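Local coordinates for protein catechol 1,2-dioxygenase (Burkholderia vietnamiensis, PDB 5TD3) that probably catalyses the intradiol ring cleavage of catechol with dioxygen, giving cis,cis-muconate, at residues 161-166 with 190-195. Sequence-based numbering, arbitrary orientation. Where two conformers were deposited one is given.
Sequences GALVEC and RGAVRT
T195 meets G161 and A162 just beyond the paired antiparallel strands 163-166 and 190-194; its backbone bonds both, and its side chain bonds A162. Its N donates to A162 O at 2.9 Å. Its O accepts G161 N, which sits well above the carbonyl plane. A chi1 of 64° sets OG1 between the backbone N and the carbonyl carbon. There it accepts A162 N at 3.0 Å through a bent bond (137° at the hydrogen) and also bonds V159 O. T195 CG2 lies 3.8 Å from A162 O. G161 has a positive phi, which suits glycine in the turn before the strand.

V164 continues the ladder. V164 N bonds V193 O at 2.8 Å, and V193 N bonds V164 O at the same distance. V164 O also receives a CA-H contact from A192. C166 and G191 form the next hydrogen-bonded pair. The V164, V193 and C166 side chains share one face and pack on F203 of strand 200-206 in the facing sheet. On the other face, L163 CD1 touches A192 CB at 3.7 Å.

The R190 side chain runs away from strand 163-166, its guanidinium bonding S176 O and L120 O, and it touches Y175, a zinc ligand. The pair belongs to the beta-sandwich core typical of intradiol dioxygenases, with one end near the metal site.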
ATOM      1  N   GLY A 161      17.438 -37.385   6.509  1.00 35.05           N
ATOM      2  CA  GLY A 161      17.211 -36.696   5.258  1.00 35.51           C
ATOM      3  C   GLY A 161      16.414 -35.419   5.357  1.00 31.34           C
ATOM      4  O   GLY A 161      15.997 -34.886   4.321  1.00 34.29           O
ATOM      5  N   ALA A 162      16.165 -34.920   6.565  1.00 29.90           N
ATOM      6  CA  ALA A 162      15.519 -33.625   6.709  1.00 26.53           C
ATOM      7  C   ALA A 162      16.493 -32.513   6.324  1.00 26.40           C
ATOM      8  O   ALA A 162      17.703 -32.623   6.528  1.00 30.94           O
ATOM      9  CB  ALA A 162      15.027 -33.440   8.140  1.00 26.55           C
ATOM     10  N   LEU A 163      15.949 -31.435   5.745  1.00 25.84           N
ATOM     11  CA  LEU A 163      16.730 -30.287   5.293  1.00 25.33           C
ATOM     12  C   LEU A 163      16.510 -29.132   6.263  1.00 25.87           C
ATOM     13  O   LEU A 163      15.434 -28.535   6.288  1.00 26.02           O
ATOM     14  CB  LEU A 163      16.333 -29.894   3.875  1.00 28.74           C
ATOM     15  CG  LEU A 163      17.150 -28.726   3.317  1.00 36.72           C
ATOM     16  CD1 LEU A 163      18.596 -29.127   3.127  1.00 31.11           C
ATOM     17  CD2 LEU A 163      16.556 -28.184   2.025  1.00 36.75           C
ATOM     18  N   VAL A 164      17.520 -28.825   7.064  1.00 25.87           N
ATOM     19  CA  VAL A 164      17.437 -27.774   8.070  1.00 25.58           C
ATOM     20  C   VAL A 164      18.150 -26.561   7.499  1.00 24.52           C
ATOM     21  O   VAL A 164      19.366 -26.595   7.281  1.00 25.49           O
ATOM     22  CB  VAL A 164      18.054 -28.218   9.404  1.00 25.85           C
ATOM     23  CG1 VAL A 164      18.010 -27.072  10.397  1.00 27.13           C
ATOM     24  CG2 VAL A 164      17.303 -29.426   9.971  1.00 28.92           C
ATOM     25  N   GLU A 165      17.401 -25.490   7.243  1.00 23.78           N
ATOM     26  CA  GLU A 165      17.946 -24.271   6.669  1.00 24.20           C
ATOM     27  C   GLU A 165      18.013 -23.181   7.728  1.00 20.90           C
ATOM     28  O   GLU A 165      17.106 -23.050   8.550  1.00 20.56           O
ATOM     29  CB  GLU A 165      17.093 -23.782   5.503  1.00 25.89           C
ATOM     30  CG  GLU A 165      16.929 -24.739   4.359  1.00 33.00           C
ATOM     31  CD  GLU A 165      16.046 -24.144   3.290  1.00 29.20           C
ATOM     32  OE1 GLU A 165      16.465 -23.143   2.702  1.00 26.28           O
ATOM     33  OE2 GLU A 165      14.943 -24.669   3.032  1.00 33.11           O
ATOM     34  N   CYS A 166      19.083 -22.404   7.693  1.00 22.51           N
ATOM     35  CA  CYS A 166      19.385 -21.412   8.713  1.00 23.84           C
ATOM     36  C   CYS A 166      19.723 -20.093   8.036  1.00 19.71           C
ATOM     37  O   CYS A 166      20.471 -20.082   7.054  1.00 19.69           O
ATOM     38  CB  CYS A 166      20.587 -21.875   9.549  1.00 27.70           C
ATOM     39  SG  CYS A 166      21.045 -20.819  10.927  1.00 33.59           S
ATOM     40  N   ARG A 190      24.145 -18.016   5.853  1.00 21.68           N
ATOM     41  CA  ARG A 190      22.998 -18.741   5.318  1.00 20.85           C
ATOM     42  C   ARG A 190      23.461 -20.128   4.900  1.00 22.21           C
ATOM     43  O   ARG A 190      24.448 -20.259   4.178  1.00 23.27           O
ATOM     44  CB  ARG A 190      22.391 -18.016   4.106  1.00 20.72           C
ATOM     45  CG  ARG A 190      21.914 -16.590   4.393  1.00 19.52           C
ATOM     46  CD  ARG A 190      21.404 -15.917   3.137  1.00 19.73           C
ATOM     47  NE  ARG A 190      20.937 -14.551   3.409  1.00 18.69           N
ATOM     48  CZ  ARG A 190      19.705 -14.240   3.815  1.00 18.16           C
ATOM     49  NH1 ARG A 190      18.786 -15.182   4.003  1.00 18.39           N
ATOM     50  NH2 ARG A 190      19.390 -12.966   4.047  1.00 18.93           N
ATOM     51  N   GLY A 191      22.778 -21.162   5.366  1.00 22.48           N
ATOM     52  CA  GLY A 191      23.226 -22.489   4.975  1.00 23.76           C
ATOM     53  C   GLY A 191      22.187 -23.519   5.344  1.00 23.91           C
ATOM     54  O   GLY A 191      21.288 -23.260   6.144  1.00 29.20           O
ATOM     55  N   ALA A 192      22.377 -24.722   4.817  1.00 25.17           N
ATOM     56  CA  ALA A 192      21.445 -25.815   5.065  1.00 29.99           C
ATOM     57  C   ALA A 192      22.226 -27.084   5.364  1.00 26.90           C
ATOM     58  O   ALA A 192      23.280 -27.329   4.769  1.00 29.10           O
ATOM     59  CB  ALA A 192      20.502 -26.048   3.874  1.00 30.35           C
ATOM     60  N   VAL A 193      21.727 -27.847   6.334  1.00 33.28           N
ATOM     61  CA  VAL A 193      22.267 -29.149   6.708  1.00 32.29           C
ATOM     62  C   VAL A 193      21.222 -30.228   6.438  1.00 29.15           C
ATOM     63  O   VAL A 193      20.042 -30.056   6.776  1.00 29.94           O
ATOM     64  CB  VAL A 193      22.692 -29.171   8.187  1.00 31.67           C
ATOM     65  CG1 VAL A 193      22.919 -30.597   8.653  1.00 35.06           C
ATOM     66  CG2 VAL A 193      23.949 -28.345   8.385  1.00 30.50           C
ATOM     67  N   ARG A 194      21.655 -31.332   5.826  1.00 30.54           N
ATOM     68  CA  ARG A 194      20.828 -32.521   5.648  0.52 40.93           C
ATOM     69  C   ARG A 194      21.157 -33.509   6.762  1.00 35.94           C
ATOM     70  O   ARG A 194      22.314 -33.908   6.916  1.00 37.64           O
ATOM     71  CB  ARG A 194      21.070 -33.161   4.280  0.52 44.55           C
ATOM     72  CG  ARG A 194      19.832 -33.260   3.398  0.52 48.36           C
ATOM     73  CD  ARG A 194      20.068 -34.200   2.223  0.52 48.68           C
ATOM     74  NE  ARG A 194      21.293 -33.880   1.496  0.52 52.11           N
ATOM     75  CZ  ARG A 194      21.333 -33.303   0.298  0.52 50.55           C
ATOM     76  NH1 ARG A 194      20.212 -32.975  -0.327  0.52 49.08           N
ATOM     77  NH2 ARG A 194      22.501 -33.058  -0.277  0.52 50.64           N
ATOM     78  N   THR A 195      20.147 -33.899   7.533  1.00 32.52           N
ATOM     79  CA  THR A 195      20.398 -34.796   8.648  1.00 33.56           C
ATOM     80  C   THR A 195      20.741 -36.190   8.144  1.00 37.38           C
ATOM     81  O   THR A 195      20.238 -36.651   7.114  1.00 37.41           O
ATOM     82  CB  THR A 195      19.186 -34.864   9.577  1.00 38.53           C
ATOM     83  OG1 THR A 195      18.073 -35.430   8.869  1.00 34.93           O
ATOM     84  CG2 THR A 195      18.831 -33.478  10.087  1.00 38.46           C
TER